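Long-range contacts in putative uncharacterized protein (Ustilago maydis, PDB 4GNX), which binds single-stranded DNA as a replication protein A subunit built from several OB-fold domains, one of which carries a zinc site: residues Y307-A312 with P340-I345; Y344-N349 with E364-L369. One frame throughout, in Å; residues are numbered along the deposited sequence.

Interaction 1: residues Y307-A312 with P340-I345; sequences YYTACA and PEYRYI. With ZN (zinc ion), chain I; nucleotides of chain G.
Strands 307-310 and 341-345 form an antiparallel ladder in the C-terminal OB fold, at the root of a zinc-bearing insertion. Four backbone hydrogen bonds join them. Y308 and R343 exchange two: Y308 N to R343 O is 3.0 Å, and R343 N to Y308 O is 3.1 Å. Both meet the carbonyl nearly along its axis. A310 and E341 exchange the other pair, with donors in the carbonyl planes.

On the face of Y307, T309, Y342 and Y344, the Y307 and Y342 rings cross obliquely, planes at 76°, with Y307 CD1 3.9 Å from Y342 CD2. T309 lies alongside Y342 and puts its methyl CG2 3.5 Å from Y342 CE2. H378 stacks on the Y342 ring.

The other face meets the DNA of chain G. The Y308 CG sits between its backbone N and carbonyl carbon (chi1 70°), which lays the ring side by side with R343, its CE2 3.4 Å from R343 CB. The I345 side chain crosses the ring at about a right angle, with CG2 against Y308 CD2. C5' of nucleotide DT14 lies over one face of this ring, offset toward the rim. The hydroxyl of Y308 bonds to N317 O and lies beside the DT13 sugar. R343 bends at chi3, and DT13 O2 lies near the edge of its guanidinium, 3.6 Å from NE, a contact and not a hydrogen bond.

Metal binding begins just past the ladder. C316, C330 and C333 complete the zinc site with C311, whose SG, anti to its backbone N (chi1 173°), lies 2.3 Å from the zinc.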
loop_
_atom_site.group_PDB
_atom_site.type_symbol
_atom_site.label_atom_id
_atom_site.label_comp_id
_atom_site.label_asym_id
_atom_site.label_seq_id
_atom_site.Cartn_x
_atom_site.Cartn_y
_atom_site.Cartn_z
ATOM N N TYR C 307 -5.997 24.449 -21.069
ATOM C CA TYR C 307 -6.137 23.858 -22.378
ATOM C C TYR C 307 -5.688 24.801 -23.485
ATOM O O TYR C 307 -5.649 26.016 -23.313
ATOM C CB TYR C 307 -7.570 23.386 -22.611
ATOM C CG TYR C 307 -8.616 24.439 -22.372
ATOM C CD1 TYR C 307 -8.834 25.463 -23.304
ATOM C CD2 TYR C 307 -9.402 24.410 -21.225
ATOM C CE1 TYR C 307 -9.802 26.431 -23.097
ATOM C CE2 TYR C 307 -10.380 25.369 -21.012
ATOM C CZ TYR C 307 -10.570 26.375 -21.950
ATOM O OH TYR C 307 -11.530 27.329 -21.748
ATOM N N TYR C 308 -5.312 24.205 -24.607
ATOM C CA TYR C 308 -4.867 24.943 -25.764
ATOM C C TYR C 308 -5.810 24.630 -26.902
ATOM O O TYR C 308 -6.530 23.626 -26.858
ATOM C CB TYR C 308 -3.409 24.606 -26.127
ATOM C CG TYR C 308 -3.177 23.221 -26.677
ATOM C CD1 TYR C 308 -2.959 23.009 -28.048
ATOM C CD2 TYR C 308 -3.170 22.113 -25.827
ATOM C CE1 TYR C 308 -2.756 21.731 -28.550
ATOM C CE2 TYR C 308 -2.965 20.833 -26.318
ATOM C CZ TYR C 308 -2.763 20.648 -27.671
ATOM O OH TYR C 308 -2.568 19.372 -28.108
ATOM N N THR C 309 -5.827 25.521 -27.892
ATOM C CA THR C 309 -6.606 25.335 -29.116
ATOM C C THR C 309 -5.806 24.494 -30.109
ATOM O O THR C 309 -4.720 24.888 -30.530
ATOM C CB THR C 309 -6.962 26.682 -29.780
ATOM O OG1 THR C 309 -5.752 27.359 -30.152
ATOM C CG2 THR C 309 -7.764 27.570 -28.846
ATOM N N ALA C 310 -6.366 23.348 -30.488
ATOM C CA ALA C 310 -5.655 22.338 -31.293
ATOM C C ALA C 310 -6.253 22.063 -32.681
ATOM O O ALA C 310 -7.412 22.393 -32.952
ATOM C CB ALA C 310 -5.519 21.038 -30.497
ATOM N N CYS C 311 -5.452 21.431 -33.542
ATOM C CA CYS C 311 -5.788 21.220 -34.952
ATOM C C CYS C 311 -6.917 20.231 -35.141
ATOM O O CYS C 311 -6.912 19.157 -34.532
ATOM C CB CYS C 311 -4.551 20.729 -35.696
ATOM S SG CYS C 311 -4.760 20.206 -37.423
ATOM N N ALA C 312 -7.865 20.586 -36.007
ATOM C CA ALA C 312 -9.039 19.745 -36.271
ATOM C C ALA C 312 -8.783 18.586 -37.256
ATOM O O ALA C 312 -9.725 17.945 -37.734
ATOM C CB ALA C 312 -10.215 20.605 -36.719
ATOM N N PRO C 340 -11.685 25.500 -33.525
ATOM C CA PRO C 340 -10.548 24.760 -33.019
ATOM C C PRO C 340 -11.009 23.623 -32.121
ATOM O O PRO C 340 -12.110 23.672 -31.569
ATOM C CB PRO C 340 -9.802 25.808 -32.191
ATOM C CG PRO C 340 -10.878 26.702 -31.672
ATOM C CD PRO C 340 -12.056 26.599 -32.612
ATOM N N GLU C 341 -10.171 22.603 -31.998
ATOM C CA GLU C 341 -10.359 21.556 -31.004
ATOM C C GLU C 341 -9.656 22.011 -29.734
ATOM O O GLU C 341 -8.642 22.706 -29.792
ATOM C CB GLU C 341 -9.731 20.246 -31.480
ATOM C CG GLU C 341 -10.614 19.018 -31.282
ATOM C CD GLU C 341 -11.330 18.625 -32.561
ATOM O OE1 GLU C 341 -10.692 17.957 -33.411
ATOM O OE2 GLU C 341 -12.521 18.991 -32.717
ATOM N N TYR C 342 -10.188 21.621 -28.584
ATOM C CA TYR C 342 -9.548 21.985 -27.330
ATOM C C TYR C 342 -8.976 20.760 -26.665
ATOM O O TYR C 342 -9.672 19.778 -26.459
ATOM C CB TYR C 342 -10.514 22.725 -26.411
ATOM C CG TYR C 342 -11.002 24.044 -26.986
ATOM C CD1 TYR C 342 -12.242 24.124 -27.631
ATOM C CD2 TYR C 342 -10.227 25.207 -26.895
ATOM C CE1 TYR C 342 -12.704 25.322 -28.155
ATOM C CE2 TYR C 342 -10.683 26.413 -27.416
ATOM C CZ TYR C 342 -11.921 26.464 -28.047
ATOM O OH TYR C 342 -12.393 27.649 -28.582
ATOM N N ARG C 343 -7.690 20.816 -26.368
ATOM C CA ARG C 343 -7.015 19.721 -25.705
ATOM C C ARG C 343 -6.435 20.196 -24.377
ATOM O O ARG C 343 -6.079 21.360 -24.228
ATOM C CB ARG C 343 -5.905 19.157 -26.592
ATOM C CG ARG C 343 -6.396 18.404 -27.808
ATOM C CD ARG C 343 -5.293 17.566 -28.436
ATOM N NE ARG C 343 -5.157 16.221 -27.859
ATOM C CZ ARG C 343 -5.940 15.179 -28.148
ATOM N NH1 ARG C 343 -6.958 15.288 -28.998
ATOM N NH2 ARG C 343 -5.709 14.008 -27.578
ATOM N N TYR C 344 -6.340 19.285 -23.420
ATOM C CA TYR C 344 -5.777 19.610 -22.114
ATOM C C TYR C 344 -4.261 19.651 -22.123
ATOM O O TYR C 344 -3.600 18.869 -22.809
ATOM C CB TYR C 344 -6.242 18.620 -21.037
ATOM C CG TYR C 344 -7.667 18.828 -20.549
ATOM C CD1 TYR C 344 -8.641 17.838 -20.717
ATOM C CD2 TYR C 344 -8.046 20.014 -19.926
ATOM C CE1 TYR C 344 -9.943 18.020 -20.274
ATOM C CE2 TYR C 344 -9.347 20.202 -19.487
ATOM C CZ TYR C 344 -10.284 19.203 -19.666
ATOM O OH TYR C 344 -11.569 19.400 -19.227
ATOM N N ILE C 345 -3.737 20.591 -21.347
ATOM C CA ILE C 345 -2.335 20.612 -20.930
ATOM C C ILE C 345 -2.292 20.806 -19.416
ATOM O O ILE C 345 -1.797 21.801 -18.902
ATOM C CB ILE C 345 -1.527 21.679 -21.692
ATOM C CG1 ILE C 345 -2.421 22.895 -22.014
ATOM C CG2 ILE C 345 -0.983 21.052 -22.962
ATOM C CD1 ILE C 345 -1.731 24.085 -22.664
HETATM ZN ZN ZN I . -2.552 19.740 -37.925
ATOM P P DT G 13 1.417 16.492 -31.923
ATOM O OP1 DT G 13 0.206 17.237 -32.331
ATOM O OP2 DT G 13 2.531 16.350 -32.898
ATOM O "O5'" DT G 13 1.983 17.127 -30.572
ATOM C "C5'" DT G 13 1.879 18.538 -30.276
ATOM C "C4'" DT G 13 0.953 18.773 -29.102
ATOM O "O4'" DT G 13 0.433 17.524 -28.616
ATOM C "C3'" DT G 13 1.592 19.426 -27.882
ATOM O "O3'" DT G 13 1.357 20.828 -27.923
ATOM C "C2'" DT G 13 0.767 18.902 -26.717
ATOM C "C1'" DT G 13 0.033 17.682 -27.261
ATOM N N1 DT G 13 0.362 16.440 -26.554
ATOM C C2 DT G 13 -0.648 15.550 -26.258
ATOM O O2 DT G 13 -1.821 15.753 -26.535
ATOM N N3 DT G 13 -0.233 14.409 -25.614
ATOM C C4 DT G 13 1.060 14.078 -25.250
ATOM O O4 DT G 13 1.279 13.015 -24.672
ATOM C C5 DT G 13 2.069 15.059 -25.596
ATOM C C7 DT G 13 3.498 14.790 -25.244
ATOM C C6 DT G 13 1.673 16.172 -26.224
ATOM P P DT G 14 2.473 21.799 -28.484
ATOM O OP1 DT G 14 2.149 22.017 -29.920
ATOM O OP2 DT G 14 3.819 21.308 -28.092
ATOM O "O5'" DT G 14 2.117 23.071 -27.597
ATOM C "C5'" DT G 14 0.750 23.364 -27.270
ATOM C "C4'" DT G 14 0.697 24.576 -26.372
ATOM O "O4'" DT G 14 0.720 24.133 -24.999
ATOM C "C3'" DT G 14 1.884 25.525 -26.534
ATOM O "O3'" DT G 14 1.514 26.901 -26.434
ATOM C "C2'" DT G 14 2.823 25.134 -25.410
ATOM C "C1'" DT G 14 1.914 24.543 -24.346
ATOM N N1 DT G 14 2.503 23.359 -23.693
ATOM C C2 DT G 14 2.750 23.419 -22.338
ATOM O O2 DT G 14 2.476 24.391 -21.652
ATOM N N3 DT G 14 3.325 22.286 -21.812
ATOM C C4 DT G 14 3.674 21.132 -22.492
ATOM O O4 DT G 14 4.180 20.194 -21.885
ATOM C C5 DT G 14 3.394 21.143 -23.913
ATOM C C7 DT G 14 3.741 19.941 -24.734
ATOM C C6 DT G 14 2.833 22.242 -24.433
#

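Interaction 2: residues Y344-N349 with E364-L369; sequences YILSTN and EDATQL. With nucleotides of chain G.
A366 is the close point between strand 344-349 and helix 364-369. Its methyl CB fits between two strand side chains that point to the same side. It lies 3.6 Å from Y344 CB and 3.7 Å from L346 CB. The Y344 CG is beside its backbone N (chi1 -76°), so the ring runs along the helix past A366 toward T367. T367 OG1 meets this ring at its edge, in the ring plane, 3.7 Å from CE1. That hydroxyl is hydrogen-bonded to N363 O, one turn back in the helix. The Y344 hydroxyl bonds to M372 O, which fixes the far end of the ring. L346 has CG anti to its backbone N (chi1 -178°). Its side chain crosses that of L369 at about a right angle, with 3.9 Å between L346 CD2 and L369 CD2. No hydrogen bond joins the two segments.

The strand belongs to the OB-fold sheet. As in other OB folds, a helix lies between the third strand, here 355-362, and the fourth, and caps one end of the barrel. The strand axis and helix axis are 8.2 Å apart and make 64°.

The contact loosens away from A366. E364 and Q368 lie on the exposed side of the helix and do not touch the strand. Q368 NE2 bonds to A424 O, and D365 OD1 to A424 N, so D365 and Q368 tie the helix to strand 414-426. On the strand's DNA-binding side, away from the helix, S347 OG donates a hydrogen bond of 2.8 Å to O2 of DT18 of chain G.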
loop_
_atom_site.group_PDB
_atom_site.type_symbol
_atom_site.label_atom_id
_atom_site.label_comp_id
_atom_site.label_asym_id
_atom_site.label_seq_id
_atom_site.Cartn_x
_atom_site.Cartn_y
_atom_site.Cartn_z
ATOM N N TYR C 344 -6.340 19.285 -23.420
ATOM C CA TYR C 344 -5.777 19.610 -22.114
ATOM C C TYR C 344 -4.261 19.651 -22.123
ATOM O O TYR C 344 -3.600 18.869 -22.809
ATOM C CB TYR C 344 -6.242 18.620 -21.037
ATOM C CG TYR C 344 -7.667 18.828 -20.549
ATOM C CD1 TYR C 344 -8.641 17.838 -20.717
ATOM C CD2 TYR C 344 -8.046 20.014 -19.926
ATOM C CE1 TYR C 344 -9.943 18.020 -20.274
ATOM C CE2 TYR C 344 -9.347 20.202 -19.487
ATOM C CZ TYR C 344 -10.284 19.203 -19.666
ATOM O OH TYR C 344 -11.569 19.400 -19.227
ATOM N N ILE C 345 -3.737 20.591 -21.347
ATOM C CA ILE C 345 -2.335 20.612 -20.930
ATOM C C ILE C 345 -2.292 20.806 -19.416
ATOM O O ILE C 345 -1.797 21.801 -18.902
ATOM C CB ILE C 345 -1.527 21.679 -21.692
ATOM C CG1 ILE C 345 -2.421 22.895 -22.014
ATOM C CG2 ILE C 345 -0.983 21.052 -22.962
ATOM C CD1 ILE C 345 -1.731 24.085 -22.664
ATOM N N LEU C 346 -2.833 19.825 -18.719
ATOM C CA LEU C 346 -3.098 19.917 -17.301
ATOM C C LEU C 346 -1.851 20.072 -16.428
ATOM O O LEU C 346 -0.898 19.297 -16.530
ATOM C CB LEU C 346 -3.847 18.668 -16.868
ATOM C CG LEU C 346 -4.265 18.569 -15.403
ATOM C CD1 LEU C 346 -5.736 18.938 -15.305
ATOM C CD2 LEU C 346 -4.042 17.146 -14.909
ATOM N N SER C 347 -1.878 21.073 -15.557
ATOM C CA SER C 347 -0.844 21.219 -14.548
ATOM C C SER C 347 -1.464 21.049 -13.163
ATOM O O SER C 347 -2.224 21.914 -12.705
ATOM C CB SER C 347 -0.188 22.587 -14.661
ATOM O OG SER C 347 1.159 22.518 -14.246
ATOM N N THR C 348 -1.147 19.944 -12.486
ATOM C CA THR C 348 -1.804 19.641 -11.219
ATOM C C THR C 348 -0.880 19.349 -10.051
ATOM O O THR C 348 0.032 18.550 -10.172
ATOM C CB THR C 348 -2.794 18.477 -11.376
ATOM O OG1 THR C 348 -3.526 18.346 -10.161
ATOM C CG2 THR C 348 -2.076 17.163 -11.677
ATOM N N ASN C 349 -1.135 19.995 -8.921
ATOM C CA ASN C 349 -0.374 19.768 -7.694
ATOM C C ASN C 349 -0.994 18.680 -6.796
ATOM O O ASN C 349 -2.128 18.807 -6.321
ATOM C CB ASN C 349 -0.225 21.082 -6.916
ATOM C CG ASN C 349 0.773 20.985 -5.767
ATOM O OD1 ASN C 349 0.408 21.143 -4.618
ATOM N ND2 ASN C 349 2.042 20.735 -6.079
ATOM N N GLU C 364 -6.443 12.624 -22.519
ATOM C CA GLU C 364 -7.148 11.444 -22.022
ATOM C C GLU C 364 -7.271 11.488 -20.504
ATOM O O GLU C 364 -8.378 11.547 -19.961
ATOM C CB GLU C 364 -6.450 10.149 -22.459
ATOM C CG GLU C 364 -6.338 9.943 -23.967
ATOM C CD GLU C 364 -5.101 10.596 -24.588
ATOM O OE1 GLU C 364 -4.460 11.467 -23.928
ATOM O OE2 GLU C 364 -4.773 10.241 -25.754
ATOM N N ASP C 365 -6.126 11.487 -19.829
ATOM C CA ASP C 365 -6.066 11.418 -18.364
ATOM C C ASP C 365 -6.604 12.662 -17.654
ATOM O O ASP C 365 -7.180 12.571 -16.564
ATOM C CB ASP C 365 -4.633 11.095 -17.907
ATOM C CG ASP C 365 -4.219 9.647 -18.243
ATOM O OD1 ASP C 365 -4.775 8.695 -17.642
ATOM O OD2 ASP C 365 -3.340 9.456 -19.113
ATOM N N ALA C 366 -6.431 13.825 -18.271
ATOM C CA ALA C 366 -6.963 15.043 -17.686
ATOM C C ALA C 366 -8.485 15.111 -17.749
ATOM O O ALA C 366 -9.106 15.786 -16.924
ATOM C CB ALA C 366 -6.330 16.269 -18.318
ATOM N N THR C 367 -9.080 14.391 -18.703
ATOM C CA THR C 367 -10.537 14.380 -18.858
ATOM C C THR C 367 -11.243 13.732 -17.676
ATOM O O THR C 367 -12.226 14.267 -17.171
ATOM C CB THR C 367 -10.996 13.724 -20.176
ATOM O OG1 THR C 367 -10.524 14.497 -21.280
ATOM C CG2 THR C 367 -12.508 13.668 -20.249
ATOM N N GLN C 368 -10.739 12.588 -17.234
ATOM C CA GLN C 368 -11.295 11.940 -16.056
ATOM C C GLN C 368 -10.959 12.707 -14.789
ATOM O O GLN C 368 -11.683 12.641 -13.801
ATOM C CB GLN C 368 -10.820 10.497 -15.937
ATOM C CG GLN C 368 -9.311 10.343 -15.993
ATOM C CD GLN C 368 -8.829 9.064 -15.336
ATOM O OE1 GLN C 368 -9.339 8.652 -14.279
ATOM N NE2 GLN C 368 -7.830 8.425 -15.955
ATOM N N LEU C 369 -9.865 13.445 -14.807
ATOM C CA LEU C 369 -9.549 14.241 -13.648
ATOM C C LEU C 369 -10.521 15.399 -13.462
ATOM O O LEU C 369 -10.627 15.943 -12.374
ATOM C CB LEU C 369 -8.101 14.716 -13.690
ATOM C CG LEU C 369 -7.218 13.929 -12.714
ATOM C CD1 LEU C 369 -7.058 12.459 -13.090
ATOM C CD2 LEU C 369 -5.855 14.570 -12.587
ATOM P P DT G 18 5.677 29.982 -10.159
ATOM O OP1 DT G 18 5.838 31.419 -10.508
ATOM O OP2 DT G 18 6.443 29.411 -9.022
ATOM O "O5'" DT G 18 4.128 29.725 -9.898
ATOM C "C5'" DT G 18 3.119 30.322 -10.741
ATOM C "C4'" DT G 18 2.058 29.303 -11.087
ATOM O "O4'" DT G 18 2.685 28.209 -11.782
ATOM C "C3'" DT G 18 1.354 28.678 -9.882
ATOM O "O3'" DT G 18 0.129 29.352 -9.542
ATOM C "C2'" DT G 18 1.140 27.227 -10.280
ATOM C "C1'" DT G 18 1.997 27.003 -11.521
ATOM N N1 DT G 18 3.004 25.935 -11.415
ATOM C C2 DT G 18 2.981 24.950 -12.374
ATOM O O2 DT G 18 2.154 24.911 -13.271
ATOM N N3 DT G 18 3.963 23.999 -12.242
ATOM C C4 DT G 18 4.948 23.946 -11.276
ATOM O O4 DT G 18 5.764 23.029 -11.286
ATOM C C5 DT G 18 4.922 25.019 -10.308
ATOM C C7 DT G 18 5.951 25.041 -9.220
ATOM C C6 DT G 18 3.968 25.953 -10.429
#

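How the interactions relate
After the two earlier OB domains, strand 290-310 runs out and ends within 307-312. The chain then makes the zinc-bearing excursion and returns at 340-345, where interaction 1 closes that loop. The same strand runs on into 344-349. It turns into strand 355-362, and the helix that follows brings 364-369 back, so interaction 2 closes a second, shorter loop. The two loops follow one another and overlap at Y344 and I345; neither encloses the other. Interaction 1 pairs strands 290-310 and 341-352 at the root of the zinc insertion, and interaction 2 ties the helix to that sheet. They also touch loosely through R343 and E364. Both contacts have DNA of chain G beside them.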